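Local atomic coordinates of mandelate racemase/muconate lactonizing protein (Paenibacillus sp., PDB entry 3V5C), a protein that probably catalyses the dehydration of galacturonate, as a magnesium-binding member of the enolase superfamily. Residues M152-E155 against A156-Y160; N210-L214 against N215-E219. The protein carries 1 engineered substitution. All coordinates share one frame; numbering follows the deposited sequence.

Interaction 1. Residues M152-E155 against A156-Y160; sequences MQEE and AMQGY
The side-chain amide of Gln-158 lies flat against the helix: one face covers CA of Glu-155, which stands 3.9 Å from CD almost straight above the plane, and Glu-154 O approaches the same face more obliquely. At the amide's NE2 end a water accepts a hydrogen bond from NE2, its oxygen 2.8 Å away, and donates to Glu-154 OE2 at 2.6 Å. The carboxylate of Glu-154 is turned 77° against the amide, and the two groups meet through this water rather than directly. At the amide's other end OE1 is hydrogen-bonded to Arg-28. With chi1 -67°, CG of Gln-158 stands beside its own backbone N and comes within 3.2 Å of Glu-154 O. Helix 145-161 is the crossover of a beta-alpha-beta unit between strands 126-135 and 167-170 of the barrel domain. Successive i+4 to i hydrogen bonds run from N of Ala-156, Met-157, Gln-158 and Gly-159 to O of Met-152, Gln-153, Glu-154 and Glu-155. CG of Met-157 packs 3.4 Å from Gln-153 O, while the Gln-153 amide reaches away to Gly-193 O on helix 180-198. Glu-155 forms a long, weak ion pair with Arg-28 and lies close to Asp-138, a like charge that could favour its protonation.

Interaction 2. Residues N210-L214 against N215-E219; sequences NAYNL and NLTKE
Tyr-212 lies across the first turn of the following helix, and its contacts run outward from CB. That atom is 3.4 Å from Thr-217 OG1 and 4.1 Å from Leu-216 CB, the same two atoms that CG meets. The ring then divides them: CD1 keeps to Leu-216 CB, whereas CD2 lies 3.7 Å from Thr-217 OG1. At the tip, OH is hydrogen-bonded to Asp-187 on helix 180-198, which ties the far end of the ring to a neighbouring helix. With an alanine in place of Tyr-212, Asp-187 would probably lose its phenolic partner and a gap would be likely to open beside Leu-216 CB and Thr-217. Between Tyr-212 and helix 214-223 comes Asn-213, the N-cap residue, in the loop that follows barrel strand 204-207. Its chi1 of 57° sets CG between the backbone N and the carbonyl carbon, which carries OD1 over the helix start to accept from Leu-216 N at 2.9 Å, with an N-H...O angle of 166°. The side chain of Leu-216 packs on the same oxygen, with CB 3.4 Å from OD1 of Asn-213. Asn-213 O is gripped twice by Thr-217: N bonds at 3.0 Å with a modest tilt from the carbonyl plane, and OG1 donates at 2.8 Å from well above it. One residue on, Leu-214 O accepts from Lys-218 N. The extended Lys-218 chain crosses the leucine obliquely, with CE 3.9 Å from both CG and CD1 of Leu-214, before NZ reaches a salt bridge with Asp-245 on helix 240-253.

In the fold
From the N terminus, the chain begins the antiparallel sheet with strands 14-30, 42-52 and 55-60, which later strands complete, before entering the barrel at strand 126-135. Interaction 1 comes first, within helix 145-161, and closes no loop; through Arg-28 it ties this helix back to strand 14-30. Strand 167-170, helix 180-198 and strand 204-207 follow, and interaction 2 then joins a loop to the start of helix 214-223. The two contacts are in series, neither nesting nor crossing, with centres 26 Å apart and nearest atoms about 13 Å apart. Helix 180-198 lies between them and touches both. In interaction 2 the Tyr-212 side chain lies about 12 Å from the bound magnesium ion.

Interaction 1. Residues M152-E155 against A156-Y160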
ATOM      1  N   MET A 152     -17.693   9.564  12.226  1.00 15.20           N
ATOM      2  CA  MET A 152     -16.932   8.486  11.598  1.00 12.98           C
ATOM      3  C   MET A 152     -17.791   7.615  10.680  1.00 13.73           C
ATOM      4  O   MET A 152     -17.327   7.178   9.620  1.00 13.04           O
ATOM      5  CB  MET A 152     -16.200   7.648  12.646  1.00 13.02           C
ATOM      6  CG  MET A 152     -15.181   8.438  13.433  1.00 14.53           C
ATOM      7  SD  MET A 152     -13.929   9.294  12.448  1.00 13.56           S
ATOM      8  CE  MET A 152     -13.232   7.901  11.539  1.00 13.24           C
ATOM      9  N   GLN A 153     -19.053   7.391  11.052  1.00 13.39           N
ATOM     10  CA  GLN A 153     -19.966   6.681  10.161  1.00 12.90           C
ATOM     11  C   GLN A 153     -20.135   7.452   8.847  1.00 13.29           C
ATOM     12  O   GLN A 153     -20.133   6.865   7.767  1.00 13.69           O
ATOM     13  CB  GLN A 153     -21.336   6.463  10.814  1.00 13.67           C
ATOM     14  CG  GLN A 153     -21.349   5.415  11.903  1.00 14.58           C
ATOM     15  CD  GLN A 153     -22.689   5.379  12.623  1.00 15.98           C
ATOM     16  OE1 GLN A 153     -23.223   6.421  13.008  1.00 18.44           O
ATOM     17  NE2 GLN A 153     -23.242   4.188  12.778  1.00 16.99           N
ATOM     18  N   GLU A 154     -20.286   8.773   8.949  1.00 13.92           N
ATOM     19  CA  GLU A 154     -20.443   9.601   7.757  1.00 15.77           C
ATOM     20  C   GLU A 154     -19.214   9.508   6.852  1.00 13.26           C
ATOM     21  O   GLU A 154     -19.330   9.504   5.631  1.00 13.39           O
ATOM     22  CB  GLU A 154     -20.733  11.052   8.141  1.00 18.47           C
ATOM     23  CG  GLU A 154     -21.032  11.934   6.943  1.00 21.07           C
ATOM     24  CD  GLU A 154     -21.405  13.351   7.348  1.00 31.42           C
ATOM     25  OE1 GLU A 154     -21.769  13.558   8.529  1.00 35.17           O
ATOM     26  OE2 GLU A 154     -21.322  14.253   6.487  1.00 35.77           O
ATOM     27  N   GLU A 155     -18.039   9.417   7.458  1.00 12.91           N
ATOM     28  CA  GLU A 155     -16.816   9.283   6.666  1.00 11.78           C
ATOM     29  C   GLU A 155     -16.806   7.940   5.939  1.00 11.68           C
ATOM     30  O   GLU A 155     -16.463   7.869   4.753  1.00 11.99           O
ATOM     31  CB  GLU A 155     -15.569   9.468   7.544  1.00 12.07           C
ATOM     32  CG  GLU A 155     -15.388  10.905   8.016  1.00 13.95           C
ATOM     33  CD  GLU A 155     -14.047  11.166   8.641  1.00 12.83           C
ATOM     34  OE1 GLU A 155     -13.326  10.171   8.932  1.00 12.70           O
ATOM     35  OE2 GLU A 155     -13.698  12.360   8.833  1.00 12.62           O
ATOM     36  N   ALA A 156     -17.221   6.885   6.627  1.00 12.41           N
ATOM     37  CA  ALA A 156     -17.319   5.577   5.990  1.00  9.94           C
ATOM     38  C   ALA A 156     -18.316   5.645   4.839  1.00 13.47           C
ATOM     39  O   ALA A 156     -18.066   5.122   3.761  1.00 12.07           O
ATOM     40  CB  ALA A 156     -17.707   4.507   6.991  1.00 12.50           C
ATOM     41  N   MET A 157     -19.440   6.317   5.067  1.00 11.87           N
ATOM     42  CA  MET A 157     -20.443   6.433   4.021  1.00 14.47           C
ATOM     43  C   MET A 157     -19.945   7.242   2.818  1.00 11.99           C
ATOM     44  O   MET A 157     -20.357   6.960   1.688  1.00 13.36           O
ATOM     45  CB  MET A 157     -21.759   6.973   4.587  1.00 18.09           C
ATOM     46  CG  MET A 157     -22.469   5.955   5.464  1.00 19.07           C
ATOM     47  SD  MET A 157     -22.533   4.307   4.670  1.00 36.21           S
ATOM     48  CE  MET A 157     -24.001   4.452   3.641  1.00 36.06           C
ATOM     49  N   GLN A 158     -19.071   8.237   3.043  1.00 11.88           N
ATOM     50  CA  GLN A 158     -18.426   8.961   1.944  1.00 11.86           C
ATOM     51  C   GLN A 158     -17.663   7.980   1.052  1.00 11.51           C
ATOM     52  O   GLN A 158     -17.777   8.025  -0.170  1.00 13.40           O
ATOM     53  CB  GLN A 158     -17.469  10.037   2.452  1.00 15.30           C
ATOM     54  CG  GLN A 158     -18.139  11.199   3.177  1.00 19.28           C
ATOM     55  CD  GLN A 158     -17.144  12.091   3.934  1.00 23.90           C
ATOM     56  OE1 GLN A 158     -15.949  12.113   3.620  1.00 27.58           O
ATOM     57  NE2 GLN A 158     -17.636  12.808   4.955  1.00 24.92           N
ATOM     58  N   GLY A 159     -16.899   7.085   1.675  1.00 11.96           N
ATOM     59  CA  GLY A 159     -16.175   6.086   0.913  1.00 14.31           C
ATOM     60  C   GLY A 159     -17.111   5.097   0.226  1.00 12.54           C
ATOM     61  O   GLY A 159     -16.917   4.737  -0.938  1.00 12.14           O
ATOM     62  N   TYR A 160     -18.162   4.698   0.934  1.00 12.80           N
ATOM     63  CA  TYR A 160     -19.101   3.728   0.408  1.00 10.21           C
ATOM     64  C   TYR A 160     -19.728   4.249  -0.883  1.00 12.96           C
ATOM     65  O   TYR A 160     -19.864   3.512  -1.850  1.00 13.40           O
ATOM     66  CB  TYR A 160     -20.209   3.446   1.436  1.00 12.96           C
ATOM     67  CG  TYR A 160     -21.112   2.285   1.072  1.00 13.85           C
ATOM     68  CD1 TYR A 160     -22.196   2.465   0.228  1.00 14.79           C
ATOM     69  CD2 TYR A 160     -20.885   1.012   1.590  1.00 16.36           C
ATOM     70  CE1 TYR A 160     -23.028   1.418  -0.098  1.00 18.87           C
ATOM     71  CE2 TYR A 160     -21.708  -0.048   1.266  1.00 17.43           C
ATOM     72  CZ  TYR A 160     -22.783   0.164   0.414  1.00 20.13           C
ATOM     73  OH  TYR A 160     -23.625  -0.874   0.073  1.00 22.51           O
TER
HETATM   74  O   HOH W   1     -20.306  13.458   4.285  1.00 29.48           O

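Interaction 2. Residues N210-L214 against N215-E219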
ATOM      1  N   ASN A 210       0.281   0.677  16.972  1.00 10.59           N
ATOM      2  CA  ASN A 210       1.053   0.239  18.142  1.00 10.20           C
ATOM      3  C   ASN A 210       0.695   0.871  19.485  1.00  9.68           C
ATOM      4  O   ASN A 210       1.455   0.769  20.452  1.00 10.60           O
ATOM      5  CB  ASN A 210       2.554   0.400  17.881  1.00 10.75           C
ATOM      6  CG  ASN A 210       3.061  -0.574  16.833  1.00 13.26           C
ATOM      7  OD1 ASN A 210       2.484  -1.656  16.644  1.00 11.17           O
ATOM      8  ND2 ASN A 210       4.135  -0.201  16.149  1.00 17.01           N
ATOM      9  N   ALA A 211      -0.478   1.489  19.562  1.00 10.30           N
ATOM     10  CA  ALA A 211      -0.847   2.233  20.764  1.00  9.63           C
ATOM     11  C   ALA A 211      -1.427   1.376  21.879  1.00 11.05           C
ATOM     12  O   ALA A 211      -1.674   1.880  22.969  1.00 13.70           O
ATOM     13  CB  ALA A 211      -1.814   3.345  20.413  1.00 13.17           C
ATOM     14  N   TYR A 212      -1.677   0.092  21.613  1.00 10.25           N
ATOM     15  CA  TYR A 212      -2.189  -0.786  22.646  1.00  9.51           C
ATOM     16  C   TYR A 212      -1.053  -1.545  23.348  1.00 11.50           C
ATOM     17  O   TYR A 212       0.113  -1.393  22.984  1.00 12.45           O
ATOM     18  CB  TYR A 212      -3.176  -1.785  22.033  1.00 11.13           C
ATOM     19  CG  TYR A 212      -4.519  -1.208  21.593  1.00 10.15           C
ATOM     20  CD1 TYR A 212      -4.982   0.027  22.060  1.00 13.47           C
ATOM     21  CD2 TYR A 212      -5.339  -1.930  20.726  1.00 10.45           C
ATOM     22  CE1 TYR A 212      -6.232   0.523  21.651  1.00 11.05           C
ATOM     23  CE2 TYR A 212      -6.564  -1.451  20.320  1.00 11.46           C
ATOM     24  CZ  TYR A 212      -7.009  -0.244  20.787  1.00 10.11           C
ATOM     25  OH  TYR A 212      -8.244   0.180  20.353  1.00 12.43           O
ATOM     26  N   ASN A 213      -1.404  -2.323  24.378  1.00 11.89           N
ATOM     27  CA  ASN A 213      -0.579  -3.436  24.869  1.00  9.88           C
ATOM     28  C   ASN A 213      -1.487  -4.668  24.792  1.00 11.03           C
ATOM     29  O   ASN A 213      -2.625  -4.571  24.277  1.00 12.43           O
ATOM     30  CB  ASN A 213      -0.027  -3.162  26.283  1.00 11.21           C
ATOM     31  CG  ASN A 213      -1.121  -2.875  27.303  1.00 14.01           C
ATOM     32  OD1 ASN A 213      -2.297  -3.188  27.089  1.00 11.67           O
ATOM     33  ND2 ASN A 213      -0.734  -2.277  28.427  1.00 13.57           N
ATOM     34  N   LEU A 214      -1.020  -5.825  25.241  1.00  8.99           N
ATOM     35  CA  LEU A 214      -1.771  -7.041  24.995  1.00  9.11           C
ATOM     36  C   LEU A 214      -3.137  -7.015  25.693  1.00 12.34           C
ATOM     37  O   LEU A 214      -4.144  -7.439  25.119  1.00 12.41           O
ATOM     38  CB  LEU A 214      -0.945  -8.268  25.382  1.00  9.61           C
ATOM     39  CG  LEU A 214      -1.606  -9.639  25.251  1.00  8.80           C
ATOM     40  CD1 LEU A 214      -2.005  -9.938  23.800  1.00 13.81           C
ATOM     41  CD2 LEU A 214      -0.636 -10.715  25.780  1.00 13.57           C
ATOM     42  N   ASN A 215      -3.168  -6.541  26.938  1.00 11.45           N
ATOM     43  CA  ASN A 215      -4.430  -6.512  27.674  1.00 12.73           C
ATOM     44  C   ASN A 215      -5.425  -5.483  27.125  1.00 13.54           C
ATOM     45  O   ASN A 215      -6.621  -5.755  27.076  1.00 12.98           O
ATOM     46  CB  ASN A 215      -4.214  -6.361  29.186  1.00 12.34           C
ATOM     47  CG  ASN A 215      -4.089  -7.702  29.890  1.00 12.33           C
ATOM     48  OD1 ASN A 215      -4.548  -8.718  29.381  1.00 14.55           O
ATOM     49  ND2 ASN A 215      -3.495  -7.708  31.077  1.00 13.16           N
ATOM     50  N   LEU A 216      -4.949  -4.310  26.695  1.00 12.10           N
ATOM     51  CA  LEU A 216      -5.847  -3.371  26.013  1.00 10.36           C
ATOM     52  C   LEU A 216      -6.427  -4.023  24.775  1.00 12.57           C
ATOM     53  O   LEU A 216      -7.612  -3.865  24.468  1.00 12.70           O
ATOM     54  CB  LEU A 216      -5.126  -2.090  25.614  1.00 13.96           C
ATOM     55  CG  LEU A 216      -4.991  -1.046  26.705  1.00 17.66           C
ATOM     56  CD1 LEU A 216      -3.962   0.014  26.305  1.00 17.98           C
ATOM     57  CD2 LEU A 216      -6.357  -0.406  27.017  1.00 18.15           C
ATOM     58  N   THR A 217      -5.575  -4.755  24.058  1.00 11.95           N
ATOM     59  CA  THR A 217      -5.987  -5.430  22.839  1.00 12.25           C
ATOM     60  C   THR A 217      -7.077  -6.436  23.128  1.00 11.29           C
ATOM     61  O   THR A 217      -8.087  -6.468  22.431  1.00 12.24           O
ATOM     62  CB  THR A 217      -4.788  -6.114  22.171  1.00 10.66           C
ATOM     63  OG1 THR A 217      -3.831  -5.099  21.833  1.00 11.11           O
ATOM     64  CG2 THR A 217      -5.237  -6.844  20.908  1.00 14.62           C
ATOM     65  N   LYS A 218      -6.885  -7.238  24.172  1.00 11.69           N
ATOM     66  CA  LYS A 218      -7.885  -8.227  24.537  1.00 11.14           C
ATOM     67  C   LYS A 218      -9.185  -7.561  24.984  1.00 11.90           C
ATOM     68  O   LYS A 218     -10.271  -8.090  24.723  1.00 14.48           O
ATOM     69  CB  LYS A 218      -7.346  -9.136  25.648  1.00  9.46           C
ATOM     70  CG  LYS A 218      -6.243 -10.066  25.154  1.00 11.52           C
ATOM     71  CD  LYS A 218      -5.693 -10.876  26.330  1.00 11.27           C
ATOM     72  CE  LYS A 218      -4.700 -11.911  25.832  1.00 10.90           C
ATOM     73  NZ  LYS A 218      -4.107 -12.671  26.980  1.00 12.16           N
ATOM     74  N   GLU A 219      -9.075  -6.415  25.651  1.00 11.37           N
ATOM     75  CA  GLU A 219     -10.280  -5.719  26.106  1.00 15.54           C
ATOM     76  C   GLU A 219     -11.093  -5.254  24.911  1.00 15.49           C
ATOM     77  O   GLU A 219     -12.320  -5.406  24.885  1.00 14.87           O
ATOM     78  CB  GLU A 219      -9.944  -4.532  26.991  1.00 13.99           C
ATOM     79  CG  GLU A 219     -11.129  -3.665  27.317  1.00 20.30           C
ATOM     80  CD  GLU A 219     -10.890  -2.789  28.529  1.00 33.79           C
ATOM     81  OE1 GLU A 219     -10.027  -3.142  29.372  1.00 28.22           O
ATOM     82  OE2 GLU A 219     -11.571  -1.745  28.633  1.00 40.60           O
TER